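Laccase (Botrytis aclada, PDB 3SQR) oxidises phenols such as hydroquinones with molecular oxygen, which it reduces to water at a cluster of copper ions, and probably takes part in lignin breakdown. Local coordinates at residues S87-N92 and S209-W214; Y70-E75 and I123-I128; I305-R310 and C526-H531. One frame throughout, in Å; residues are numbered along the deposited sequence.

From the N terminus, strand 67-79 opens contact 2 with 70-75, and the next strand, 86-91, its antiparallel neighbour in the same sheet, opens contact 1 with 87-92. Contact 2 closes first, at 123-128, by packing that sheet on the one that carries a copper histidine motif. Contact 1 closes later, at 209-214, on helix 210-217, so the two loops cross, and contact 1 joins the first multicopper oxidase region to the second. Contact 3 follows in series: the turn at 305-310 in the second region meets 526-531 in the third. His126 of contact 2 and His527 of contact 3 bind the same copper, while Trp530 of contact 3 packs on Val210, Ile213 and Trp214 of contact 1.

Contact 1: residues S87-N92 and S209-W214; sequences SAMTFN and SVFEIW. With NAG (2-acetamido-2-deoxy-beta-D-glucopyranose), chain B; NAG (2-acetamido-2-deoxy-beta-D-glucopyranose), chain G; NAG (2-acetamido-2-deoxy-beta-D-glucopyranose), chain C.
Met89 sends CG to the side opposite its carbonyl carbon (chi1 -55°) and runs fully extended from there, which carries its methyl group across to Phe211. The ring of Phe211 comes out of the first turn of helix 210-217 with a similar first torsion (chi1 -64°), and the two side chains cross at about a right angle. CE of Met89 lies 3.4 Å from CE2 of Phe211, on an oblique approach to the ring. The sulfur takes part in the same Met-aromatic contact, with SD 5.1 Å from the ring centroid. Sugar joins in here: O6 of the N-acetylglucosamine of chain C is 3.4 Å from Met89 CE, and C3 of that sugar also approaches the Phe211 ring obliquely. Val210 CG1 sits above one face of the ring, toward the rim.

A second, looser meeting is that of Ser87 OG with Ser209 CB, 3.9 Å apart. A water links the two residues: it accepts from Ser209 N at 2.8 Å and has a weak bond to Ser87 OG. Ser209 is the N-cap of the helix, its OG taking the amide of Phe211 (N to OG 3.1 Å). Asp177 bonds both Ser209 OG and Val210 N, so the start of the helix is held by two side chains.

Beside a glycan attached to the protein, the contact joins the first multicopper oxidase region to the second. Strand 86-91, an outermost strand of its sheet paired antiparallel with strand 67-79, comes against the start of helix 210-217, whose Val210, Ile213 and Trp214 pack on Trp530 of helix 529-533.

Contact 2: residues Y70-E75 and I123-I128; sequences YWLSVE and IHWHGI. With CU (copper (II) ion), chain F; NAG (2-acetamido-2-deoxy-beta-D-glucopyranose), chain G; MAN (alpha-D-mannopyranose), chain D.
Val74 and Ile123 mark the closest approach of the two backbones, with CA atoms 9.6 Å apart, a spacing for strands that belong to different sheets and meet through their side chains. CG2 of Val74 touches CD1 of Ile123 at 4.2 Å. Two residues back from Val74 and two on from Ile123, Leu72 CD1 reaches the edge of the Trp125 indole at CH2, 4.5 Å away, staying near the plane of the ring. Trp125 does not leave its backbone toward Leu72; the length of the indole brings its far edge there. Ile123 CG2, within the same segment, lies 3.5 Å above one face of the Trp125 ring plane, offset toward the rim. Phe91 packs on Leu72, Val74 and Ile123, and Val112 on both Val74 and Ile123.

This is the interior of a beta sandwich, as expected for the first cupredoxin-like domain of a laccase, and segment 123-128 carries the His-Trp-His-Gly motif of the family. The tryptophan of the motif turns into the apolar interior, while the histidines flanking it face another way. With CG anti to its own amide nitrogen (chi1 -175°), His126 binds copper through ND1 at 2.0 Å, a site completed by His168 and His527. His124 is probably a ligand of the type 2 copper. His126 and Gly127 are the two central residues of a type II turn from Trp125 to Ile128, closed by Ile128 N to Trp125 O at 3.1 Å, with Gly127 at positive phi.

On strand 67-79, Ser73 is directed elsewhere: its OG donates to Glu75 OE2 at 2.6 Å, reaching the carboxylate on its anti side, and its CB packs on the N-acetylglucosamine attached to Asn92.

Contact 3: residues I305-R310 and C526-H531; sequences IGIGQR and CHIAWH. With CU (copper (II) ion), chain E; CU (copper (II) ion), chain F.
The His-Cys-His motif that joins the type 1 copper to the trinuclear cluster in multicopper oxidases runs through 525-527, and here Ile307 and Gly308, in a turn of the second cupredoxin-like domain, pack against its last histidine. Ile307 CG2 lies 3.5 Å from His527 O and 3.6 Å from its ND1, coming to the ring obliquely. The other branch reaches further along: Ile307 CD1 meets Ile528 CG1 at 3.6 Å, the two side chains crossing at about a right angle. Gly308, next in the type II turn of 306-309, puts its CA above one face of the imidazole, offset toward the rim.

The turn is braced from within. Gln309 OE1 accepts from Gly306 N, and Arg310 NH1 donates to Gly308 O at 2.9 Å, lying in the plane of that carbonyl; the same guanidinium forms a salt bridge with Asp500.

On the other segment, His527 NE2 binds its copper at 2.1 Å, the site shared with His126 and His168. Cys526, its SG anti to the backbone nitrogen (chi1 -180°), binds the type 1 copper at 2.2 Å, together with His531 ND1 and His463. SG also accepts a fairly straight bond from Ile528 N, 3.4 Å away at 161°. Ile528 CG2 sits 3.7 Å above the centre of the His531 ring.

The copper bond at NE2, an outside hydrogen bond at ND1 and the packing of Ile307 and Gly308 probably hold the His527 ring together, and the short covalent path from Cys526 to His527 is the route along which electrons are thought to pass from type 1 copper to the cluster.

Contact 1: residues S87-N92 and S209-W214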
loop_
_atom_site.group_PDB
_atom_site.type_symbol
_atom_site.label_atom_id
_atom_site.label_comp_id
_atom_site.label_asym_id
_atom_site.label_seq_id
_atom_site.Cartn_x
_atom_site.Cartn_y
_atom_site.Cartn_z
ATOM N N SER A 87 6.478 -11.599 18.628
ATOM C CA SER A 87 5.075 -11.356 18.558
ATOM C C SER A 87 4.752 -10.855 17.138
ATOM O O SER A 87 5.590 -10.287 16.433
ATOM C CB SER A 87 4.634 -10.300 19.549
ATOM O OG SER A 87 5.185 -9.004 19.220
ATOM N N ALA A 88 3.501 -11.032 16.798
ATOM C CA ALA A 88 2.945 -10.386 15.606
ATOM C C ALA A 88 1.485 -10.132 15.773
ATOM O O ALA A 88 0.807 -10.721 16.600
ATOM C CB ALA A 88 3.224 -11.221 14.332
ATOM N N MET A 89 0.978 -9.214 14.971
ATOM C CA MET A 89 -0.418 -8.995 14.796
ATOM C C MET A 89 -0.773 -9.409 13.396
ATOM O O MET A 89 -0.244 -8.848 12.414
ATOM C CB MET A 89 -0.775 -7.537 15.014
ATOM C CG MET A 89 -0.306 -7.069 16.330
ATOM S SD MET A 89 -0.968 -5.460 16.785
ATOM C CE MET A 89 -0.086 -5.163 18.346
ATOM N N THR A 90 -1.638 -10.414 13.322
ATOM C CA THR A 90 -1.859 -11.121 12.093
ATOM C C THR A 90 -3.332 -11.239 11.753
ATOM O O THR A 90 -4.190 -11.230 12.604
ATOM C CB THR A 90 -1.270 -12.539 12.151
ATOM O OG1 THR A 90 -2.007 -13.385 13.046
ATOM C CG2 THR A 90 0.188 -12.515 12.572
ATOM N N PHE A 91 -3.593 -11.516 10.480
ATOM C CA PHE A 91 -4.823 -12.102 10.069
ATOM C C PHE A 91 -4.600 -13.608 10.107
ATOM O O PHE A 91 -3.797 -14.193 9.330
ATOM C CB PHE A 91 -5.143 -11.712 8.644
ATOM C CG PHE A 91 -5.350 -10.237 8.466
ATOM C CD1 PHE A 91 -6.518 -9.673 8.928
ATOM C CD2 PHE A 91 -4.382 -9.442 7.872
ATOM C CE1 PHE A 91 -6.779 -8.331 8.755
ATOM C CE2 PHE A 91 -4.627 -8.066 7.689
ATOM C CZ PHE A 91 -5.808 -7.535 8.142
ATOM N N ASN A 92 -5.301 -14.262 11.001
ATOM C CA ASN A 92 -5.374 -15.728 10.952
ATOM C C ASN A 92 -4.065 -16.416 11.159
ATOM O O ASN A 92 -3.817 -17.497 10.626
ATOM C CB ASN A 92 -6.054 -16.160 9.634
ATOM C CG ASN A 92 -7.499 -16.028 9.751
ATOM O OD1 ASN A 92 -8.023 -14.905 9.755
ATOM N ND2 ASN A 92 -8.194 -17.141 9.899
ATOM N N SER A 209 7.968 -5.864 18.486
ATOM C CA SER A 209 6.781 -5.159 18.009
ATOM C C SER A 209 7.179 -3.734 17.732
ATOM O O SER A 209 7.841 -3.092 18.537
ATOM C CB SER A 209 5.692 -5.140 19.057
ATOM O OG SER A 209 4.537 -4.343 18.712
ATOM N N VAL A 210 6.660 -3.211 16.640
ATOM C CA VAL A 210 6.848 -1.814 16.269
ATOM C C VAL A 210 6.367 -0.918 17.415
ATOM O O VAL A 210 6.832 0.224 17.594
ATOM C CB VAL A 210 6.038 -1.524 14.946
ATOM C CG1 VAL A 210 4.554 -1.670 15.156
ATOM C CG2 VAL A 210 6.298 -0.131 14.437
ATOM N N PHE A 211 5.362 -1.384 18.125
ATOM C CA PHE A 211 4.774 -0.596 19.221
ATOM C C PHE A 211 5.741 -0.403 20.392
ATOM O O PHE A 211 5.545 0.528 21.209
ATOM C CB PHE A 211 3.456 -1.145 19.714
ATOM C CG PHE A 211 2.376 -1.099 18.688
ATOM C CD1 PHE A 211 1.770 0.106 18.395
ATOM C CD2 PHE A 211 2.001 -2.233 18.011
ATOM C CE1 PHE A 211 0.802 0.201 17.462
ATOM C CE2 PHE A 211 1.013 -2.183 17.033
ATOM C CZ PHE A 211 0.383 -0.962 16.779
ATOM N N GLU A 212 6.759 -1.241 20.467
ATOM C CA GLU A 212 7.820 -1.062 21.473
ATOM C C GLU A 212 8.824 0.009 21.121
ATOM O O GLU A 212 9.548 0.542 22.007
ATOM C CB GLU A 212 8.516 -2.392 21.706
ATOM C CG GLU A 212 7.498 -3.339 22.298
ATOM C CD GLU A 212 8.029 -4.344 23.257
ATOM O OE1 GLU A 212 9.090 -4.945 22.955
ATOM O OE2 GLU A 212 7.310 -4.591 24.268
ATOM N N ILE A 213 8.897 0.353 19.840
ATOM C CA ILE A 213 9.908 1.270 19.383
ATOM C C ILE A 213 9.335 2.604 18.918
ATOM O O ILE A 213 10.090 3.487 18.496
ATOM C CB ILE A 213 10.804 0.605 18.338
ATOM C CG1 ILE A 213 10.003 -0.139 17.320
ATOM C CG2 ILE A 213 11.638 -0.531 19.009
ATOM C CD1 ILE A 213 10.834 -0.878 16.283
ATOM N N TRP A 214 8.010 2.755 18.976
ATOM C CA TRP A 214 7.377 3.976 18.494
ATOM C C TRP A 214 7.802 5.170 19.345
ATOM O O TRP A 214 8.026 6.273 18.838
ATOM C CB TRP A 214 5.859 3.812 18.535
ATOM C CG TRP A 214 5.040 5.044 18.549
ATOM C CD1 TRP A 214 4.204 5.426 19.552
ATOM C CD2 TRP A 214 4.980 6.093 17.566
ATOM N NE1 TRP A 214 3.632 6.609 19.266
ATOM C CE2 TRP A 214 4.072 7.049 18.044
ATOM C CE3 TRP A 214 5.583 6.311 16.344
ATOM C CZ2 TRP A 214 3.770 8.209 17.341
ATOM C CZ3 TRP A 214 5.304 7.485 15.667
ATOM C CH2 TRP A 214 4.363 8.384 16.141
HETATM C C1 NAG B . 2.545 -0.610 23.799
HETATM C C2 NAG B . 3.867 -1.304 23.989
HETATM C C3 NAG B . 4.672 -0.647 25.095
HETATM C C4 NAG B . 4.672 0.887 24.936
HETATM C C5 NAG B . 3.273 1.406 24.737
HETATM C C6 NAG B . 3.127 2.927 24.541
HETATM C C7 NAG B . 3.899 -3.711 23.537
HETATM C C8 NAG B . 3.591 -5.088 24.090
HETATM N N2 NAG B . 3.609 -2.702 24.321
HETATM O O3 NAG B . 5.966 -1.141 24.957
HETATM O O4 NAG B . 5.218 1.522 26.088
HETATM O O5 NAG B . 2.768 0.745 23.568
HETATM O O6 NAG B . 3.965 3.283 23.486
HETATM O O7 NAG B . 4.412 -3.529 22.464
HETATM C C1 NAG G . -9.617 -17.151 10.153
HETATM C C2 NAG G . -10.491 -18.113 9.384
HETATM C C3 NAG G . -11.914 -18.059 9.877
HETATM C C4 NAG G . -11.922 -18.352 11.348
HETATM C C5 NAG G . -11.026 -17.382 12.067
HETATM C C6 NAG G . -10.977 -17.630 13.576
HETATM C C7 NAG G . -9.624 -18.211 7.096
HETATM C C8 NAG G . -9.724 -17.569 5.739
HETATM N N2 NAG G . -10.464 -17.674 7.998
HETATM O O3 NAG G . -12.612 -19.053 9.230
HETATM O O4 NAG G . -13.218 -18.205 11.802
HETATM O O5 NAG G . -9.690 -17.474 11.562
HETATM O O6 NAG G . -10.450 -18.962 13.786
HETATM O O7 NAG G . -8.829 -19.124 7.316
HETATM C C1 NAG C . -1.829 -1.430 20.806
HETATM C C2 NAG C . -1.469 -0.165 21.540
HETATM C C3 NAG C . -0.000 0.077 21.845
HETATM C C4 NAG C . 0.514 -1.149 22.553
HETATM C C5 NAG C . 0.116 -2.423 21.771
HETATM C C6 NAG C . 0.372 -3.697 22.554
HETATM C C7 NAG C . -3.372 1.342 21.057
HETATM C C8 NAG C . -3.708 2.627 20.345
HETATM N N2 NAG C . -2.075 1.006 20.952
HETATM O O3 NAG C . 0.093 1.267 22.613
HETATM O O4 NAG C . 1.906 -1.167 22.652
HETATM O O5 NAG C . -1.255 -2.493 21.486
HETATM O O6 NAG C . 0.514 -4.763 21.644
HETATM O O7 NAG C . -4.242 0.734 21.673
HETATM O O HOH W 1 7.731 -7.521 20.773
#

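Contact 2: residues Y70-E75 and I123-I128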
loop_
_atom_site.group_PDB
_atom_site.type_symbol
_atom_site.label_atom_id
_atom_site.label_comp_id
_atom_site.label_asym_id
_atom_site.label_seq_id
_atom_site.Cartn_x
_atom_site.Cartn_y
_atom_site.Cartn_z
ATOM N N TYR A 70 -15.480 -14.142 3.197
ATOM C CA TYR A 70 -14.269 -14.446 3.924
ATOM C C TYR A 70 -14.484 -14.135 5.380
ATOM O O TYR A 70 -15.203 -13.206 5.723
ATOM C CB TYR A 70 -13.065 -13.635 3.386
ATOM C CG TYR A 70 -12.528 -14.055 2.069
ATOM C CD1 TYR A 70 -11.496 -14.986 1.977
ATOM C CD2 TYR A 70 -13.016 -13.513 0.915
ATOM C CE1 TYR A 70 -10.981 -15.362 0.721
ATOM C CE2 TYR A 70 -12.531 -13.878 -0.300
ATOM C CZ TYR A 70 -11.531 -14.797 -0.407
ATOM O OH TYR A 70 -11.092 -15.123 -1.654
ATOM N N TRP A 71 -13.842 -14.899 6.267
ATOM C CA TRP A 71 -13.837 -14.623 7.676
ATOM C C TRP A 71 -12.398 -14.391 8.072
ATOM O O TRP A 71 -11.561 -15.231 7.820
ATOM C CB TRP A 71 -14.462 -15.785 8.493
ATOM C CG TRP A 71 -15.924 -15.819 8.492
ATOM C CD1 TRP A 71 -16.771 -15.264 9.435
ATOM C CD2 TRP A 71 -16.746 -16.419 7.510
ATOM N NE1 TRP A 71 -18.091 -15.480 9.068
ATOM C CE2 TRP A 71 -18.092 -16.199 7.895
ATOM C CE3 TRP A 71 -16.482 -17.128 6.326
ATOM C CZ2 TRP A 71 -19.135 -16.631 7.133
ATOM C CZ3 TRP A 71 -17.529 -17.586 5.593
ATOM C CH2 TRP A 71 -18.838 -17.350 6.000
ATOM N N LEU A 72 -12.093 -13.247 8.643
ATOM C CA LEU A 72 -10.717 -12.973 9.061
ATOM C C LEU A 72 -10.741 -12.680 10.516
ATOM O O LEU A 72 -11.599 -11.956 11.019
ATOM C CB LEU A 72 -10.107 -11.761 8.341
ATOM C CG LEU A 72 -9.915 -11.876 6.824
ATOM C CD1 LEU A 72 -9.372 -10.606 6.184
ATOM C CD2 LEU A 72 -9.019 -13.050 6.565
ATOM N N SER A 73 -9.738 -13.197 11.176
ATOM C CA SER A 73 -9.547 -12.923 12.573
ATOM C C SER A 73 -8.233 -12.197 12.762
ATOM O O SER A 73 -7.159 -12.669 12.385
ATOM C CB SER A 73 -9.598 -14.236 13.357
ATOM O OG SER A 73 -9.081 -14.060 14.660
ATOM N N VAL A 74 -8.319 -11.024 13.379
ATOM C CA VAL A 74 -7.153 -10.255 13.713
ATOM C C VAL A 74 -6.618 -10.771 15.018
ATOM O O VAL A 74 -7.303 -10.713 16.036
ATOM C CB VAL A 74 -7.436 -8.764 13.800
ATOM C CG1 VAL A 74 -6.219 -7.992 14.304
ATOM C CG2 VAL A 74 -7.905 -8.297 12.418
ATOM N N GLU A 75 -5.420 -11.302 14.949
ATOM C CA GLU A 75 -4.861 -12.050 16.070
ATOM C C GLU A 75 -3.545 -11.588 16.576
ATOM O O GLU A 75 -2.735 -10.986 15.911
ATOM C CB GLU A 75 -4.737 -13.526 15.684
ATOM C CG GLU A 75 -6.009 -14.045 15.100
ATOM C CD GLU A 75 -6.165 -15.530 15.127
ATOM O OE1 GLU A 75 -5.171 -16.280 14.960
ATOM O OE2 GLU A 75 -7.329 -15.932 15.314
ATOM N N ILE A 123 -9.496 -2.314 8.901
ATOM C CA ILE A 123 -8.788 -2.940 7.782
ATOM C C ILE A 123 -9.109 -2.216 6.523
ATOM O O ILE A 123 -10.284 -2.092 6.158
ATOM C CB ILE A 123 -9.178 -4.399 7.620
ATOM C CG1 ILE A 123 -9.070 -5.133 8.935
ATOM C CG2 ILE A 123 -8.293 -5.111 6.489
ATOM C CD1 ILE A 123 -7.798 -5.022 9.722
ATOM N N HIS A 124 -8.043 -1.777 5.846
ATOM C CA HIS A 124 -8.098 -1.076 4.594
ATOM C C HIS A 124 -7.690 -2.027 3.422
ATOM O O HIS A 124 -6.829 -2.848 3.519
ATOM C CB HIS A 124 -7.193 0.148 4.629
ATOM C CG HIS A 124 -7.004 0.800 3.302
ATOM N ND1 HIS A 124 -8.041 1.418 2.630
ATOM C CD2 HIS A 124 -5.889 1.006 2.556
ATOM C CE1 HIS A 124 -7.586 1.883 1.472
ATOM N NE2 HIS A 124 -6.280 1.672 1.416
ATOM N N TRP A 125 -8.378 -1.831 2.328
ATOM C CA TRP A 125 -8.235 -2.661 1.104
ATOM C C TRP A 125 -7.518 -1.726 0.147
ATOM O O TRP A 125 -8.113 -0.792 -0.412
ATOM C CB TRP A 125 -9.632 -3.133 0.649
ATOM C CG TRP A 125 -10.469 -3.492 1.839
ATOM C CD1 TRP A 125 -11.350 -2.659 2.524
ATOM C CD2 TRP A 125 -10.433 -4.708 2.573
ATOM N NE1 TRP A 125 -11.824 -3.311 3.609
ATOM C CE2 TRP A 125 -11.245 -4.539 3.697
ATOM C CE3 TRP A 125 -9.693 -5.909 2.444
ATOM C CZ2 TRP A 125 -11.371 -5.490 4.655
ATOM C CZ3 TRP A 125 -9.813 -6.873 3.414
ATOM C CH2 TRP A 125 -10.672 -6.677 4.515
ATOM N N HIS A 126 -6.192 -1.913 0.049
ATOM C CA HIS A 126 -5.362 -0.897 -0.529
ATOM C C HIS A 126 -5.669 -0.677 -2.002
ATOM O O HIS A 126 -5.585 -1.551 -2.828
ATOM C CB HIS A 126 -3.875 -1.123 -0.214
ATOM C CG HIS A 126 -3.030 -0.025 -0.709
ATOM N ND1 HIS A 126 -2.220 0.712 0.103
ATOM C CD2 HIS A 126 -2.819 0.423 -1.969
ATOM C CE1 HIS A 126 -1.565 1.591 -0.623
ATOM N NE2 HIS A 126 -1.940 1.468 -1.883
ATOM N N GLY A 127 -5.907 0.583 -2.335
ATOM C CA GLY A 127 -6.121 0.999 -3.690
ATOM C C GLY A 127 -7.516 0.683 -4.203
ATOM O O GLY A 127 -7.829 1.003 -5.348
ATOM N N ILE A 128 -8.351 0.100 -3.351
ATOM C CA ILE A 128 -9.677 -0.258 -3.747
ATOM C C ILE A 128 -10.510 1.007 -3.751
ATOM O O ILE A 128 -10.617 1.660 -2.751
ATOM C CB ILE A 128 -10.293 -1.385 -2.851
ATOM C CG1 ILE A 128 -9.448 -2.683 -3.015
ATOM C CG2 ILE A 128 -11.718 -1.727 -3.299
ATOM C CD1 ILE A 128 -9.356 -3.277 -4.470
HETATM CU CU CU F . -1.901 0.854 2.047
HETATM C C1 NAG G . -9.617 -17.151 10.153
HETATM C C2 NAG G . -10.491 -18.113 9.384
HETATM C C3 NAG G . -11.914 -18.059 9.877
HETATM C C4 NAG G . -11.922 -18.352 11.348
HETATM C C5 NAG G . -11.026 -17.382 12.067
HETATM C C6 NAG G . -10.977 -17.630 13.576
HETATM C C7 NAG G . -9.624 -18.211 7.096
HETATM C C8 NAG G . -9.724 -17.569 5.739
HETATM N N2 NAG G . -10.464 -17.674 7.998
HETATM O O3 NAG G . -12.612 -19.053 9.230
HETATM O O4 NAG G . -13.218 -18.205 11.802
HETATM O O5 NAG G . -9.690 -17.474 11.562
HETATM O O6 NAG G . -10.450 -18.962 13.786
HETATM O O7 NAG G . -8.829 -19.124 7.316
HETATM C C1 MAN D . -14.528 -20.493 1.124
HETATM C C2 MAN D . -15.938 -20.225 1.694
HETATM C C3 MAN D . -16.852 -19.693 0.573
HETATM C C4 MAN D . -16.233 -18.436 -0.038
HETATM C C5 MAN D . -14.813 -18.740 -0.531
HETATM C C6 MAN D . -14.083 -17.453 -0.938
HETATM O O2 MAN D . -15.888 -19.369 2.835
HETATM O O3 MAN D . -18.161 -19.432 1.023
HETATM O O4 MAN D . -17.111 -17.741 -0.948
HETATM O O5 MAN D . -14.014 -19.332 0.498
HETATM O O6 MAN D . -12.757 -17.742 -1.386
#

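Contact 3: residues I305-R310 and C526-H531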
loop_
_atom_site.group_PDB
_atom_site.type_symbol
_atom_site.label_atom_id
_atom_site.label_comp_id
_atom_site.label_asym_id
_atom_site.label_seq_id
_atom_site.Cartn_x
_atom_site.Cartn_y
_atom_site.Cartn_z
ATOM N N ILE A 305 10.542 0.523 -6.059
ATOM C CA ILE A 305 9.201 0.299 -5.508
ATOM C C ILE A 305 9.124 0.954 -4.176
ATOM O O ILE A 305 9.851 0.601 -3.204
ATOM C CB ILE A 305 8.796 -1.190 -5.328
ATOM C CG1 ILE A 305 9.145 -2.063 -6.529
ATOM C CG2 ILE A 305 7.268 -1.290 -4.971
ATOM C CD1 ILE A 305 8.885 -3.555 -6.303
ATOM N N GLY A 306 8.306 1.987 -4.107
ATOM C CA GLY A 306 7.968 2.590 -2.830
ATOM C C GLY A 306 6.875 1.917 -2.008
ATOM O O GLY A 306 6.221 1.031 -2.462
ATOM N N ILE A 307 6.757 2.301 -0.748
ATOM C CA ILE A 307 5.879 1.609 0.167
ATOM C C ILE A 307 4.436 1.704 -0.291
ATOM O O ILE A 307 3.928 2.782 -0.551
ATOM C CB ILE A 307 5.957 2.103 1.609
ATOM C CG1 ILE A 307 7.382 1.970 2.155
ATOM C CG2 ILE A 307 4.995 1.231 2.490
ATOM C CD1 ILE A 307 7.561 2.680 3.467
ATOM N N GLY A 308 3.790 0.587 -0.395
ATOM C CA GLY A 308 2.394 0.521 -0.804
ATOM C C GLY A 308 2.200 0.420 -2.306
ATOM O O GLY A 308 1.086 0.049 -2.737
ATOM N N GLN A 309 3.271 0.665 -3.061
ATOM C CA GLN A 309 3.289 0.424 -4.482
ATOM C C GLN A 309 3.314 -1.066 -4.827
ATOM O O GLN A 309 3.895 -1.875 -4.078
ATOM C CB GLN A 309 4.466 1.104 -5.142
ATOM C CG GLN A 309 4.350 2.561 -5.174
ATOM C CD GLN A 309 5.381 3.229 -6.050
ATOM O OE1 GLN A 309 6.520 2.775 -6.117
ATOM N NE2 GLN A 309 5.023 4.368 -6.619
ATOM N N ARG A 310 2.692 -1.406 -5.984
ATOM C CA ARG A 310 2.676 -2.721 -6.543
ATOM C C ARG A 310 3.164 -2.580 -7.919
ATOM O O ARG A 310 2.964 -1.545 -8.524
ATOM C CB ARG A 310 1.280 -3.391 -6.582
ATOM C CG ARG A 310 0.759 -3.715 -5.216
ATOM C CD ARG A 310 0.138 -2.537 -4.562
ATOM N NE ARG A 310 -1.108 -2.208 -5.206
ATOM C CZ ARG A 310 -1.694 -1.004 -5.189
ATOM N NH1 ARG A 310 -1.104 0.038 -4.648
ATOM N NH2 ARG A 310 -2.875 -0.862 -5.771
ATOM N N CYS A 526 1.441 9.913 3.625
ATOM C CA CYS A 526 2.679 9.165 3.439
ATOM C C CYS A 526 2.476 7.755 4.010
ATOM O O CYS A 526 1.918 7.589 5.119
ATOM C CB CYS A 526 3.828 9.844 4.177
ATOM S SG CYS A 526 5.302 8.931 3.931
ATOM N N HIS A 527 2.910 6.754 3.259
ATOM C CA HIS A 527 2.734 5.361 3.631
ATOM C C HIS A 527 3.913 4.833 4.439
ATOM O O HIS A 527 3.925 3.633 4.838
ATOM C CB HIS A 527 2.541 4.464 2.367
ATOM C CG HIS A 527 1.529 3.367 2.547
ATOM N ND1 HIS A 527 1.685 2.390 3.491
ATOM C CD2 HIS A 527 0.367 3.076 1.885
ATOM C CE1 HIS A 527 0.663 1.553 3.424
ATOM N NE2 HIS A 527 -0.169 1.950 2.474
ATOM N N ILE A 528 4.898 5.686 4.732
ATOM C CA ILE A 528 5.931 5.319 5.703
ATOM C C ILE A 528 5.191 5.352 7.054
ATOM O O ILE A 528 4.638 6.394 7.435
ATOM C CB ILE A 528 7.113 6.278 5.680
ATOM C CG1 ILE A 528 7.903 6.170 4.377
ATOM C CG2 ILE A 528 8.029 5.999 6.944
ATOM C CD1 ILE A 528 8.954 7.309 4.146
ATOM N N ALA A 529 5.076 4.204 7.708
ATOM C CA ALA A 529 4.184 4.081 8.809
ATOM C C ALA A 529 4.511 5.082 9.903
ATOM O O ALA A 529 3.596 5.653 10.474
ATOM C CB ALA A 529 4.167 2.605 9.380
ATOM N N TRP A 530 5.803 5.290 10.173
ATOM C CA TRP A 530 6.170 6.315 11.140
ATOM C C TRP A 530 5.631 7.671 10.761
ATOM O O TRP A 530 5.136 8.366 11.663
ATOM C CB TRP A 530 7.666 6.409 11.336
ATOM C CG TRP A 530 8.368 5.104 11.539
ATOM C CD1 TRP A 530 9.332 4.584 10.771
ATOM C CD2 TRP A 530 8.192 4.199 12.638
ATOM N NE1 TRP A 530 9.788 3.413 11.304
ATOM C CE2 TRP A 530 9.116 3.183 12.472
ATOM C CE3 TRP A 530 7.420 4.235 13.809
ATOM C CZ2 TRP A 530 9.249 2.141 13.391
ATOM C CZ3 TRP A 530 7.537 3.218 14.700
ATOM C CH2 TRP A 530 8.447 2.180 14.468
ATOM N N HIS A 531 5.704 8.023 9.473
ATOM C CA HIS A 531 5.296 9.359 9.012
ATOM C C HIS A 531 3.795 9.506 9.078
ATOM O O HIS A 531 3.288 10.527 9.545
ATOM C CB HIS A 531 5.815 9.623 7.604
ATOM C CG HIS A 531 7.315 9.675 7.534
ATOM N ND1 HIS A 531 8.000 9.943 6.386
ATOM C CD2 HIS A 531 8.260 9.454 8.486
ATOM C CE1 HIS A 531 9.298 9.919 6.629
ATOM N NE2 HIS A 531 9.478 9.645 7.910
HETATM CU CU CU E . 6.991 10.208 4.652
HETATM CU CU CU F . -1.901 0.854 2.047
#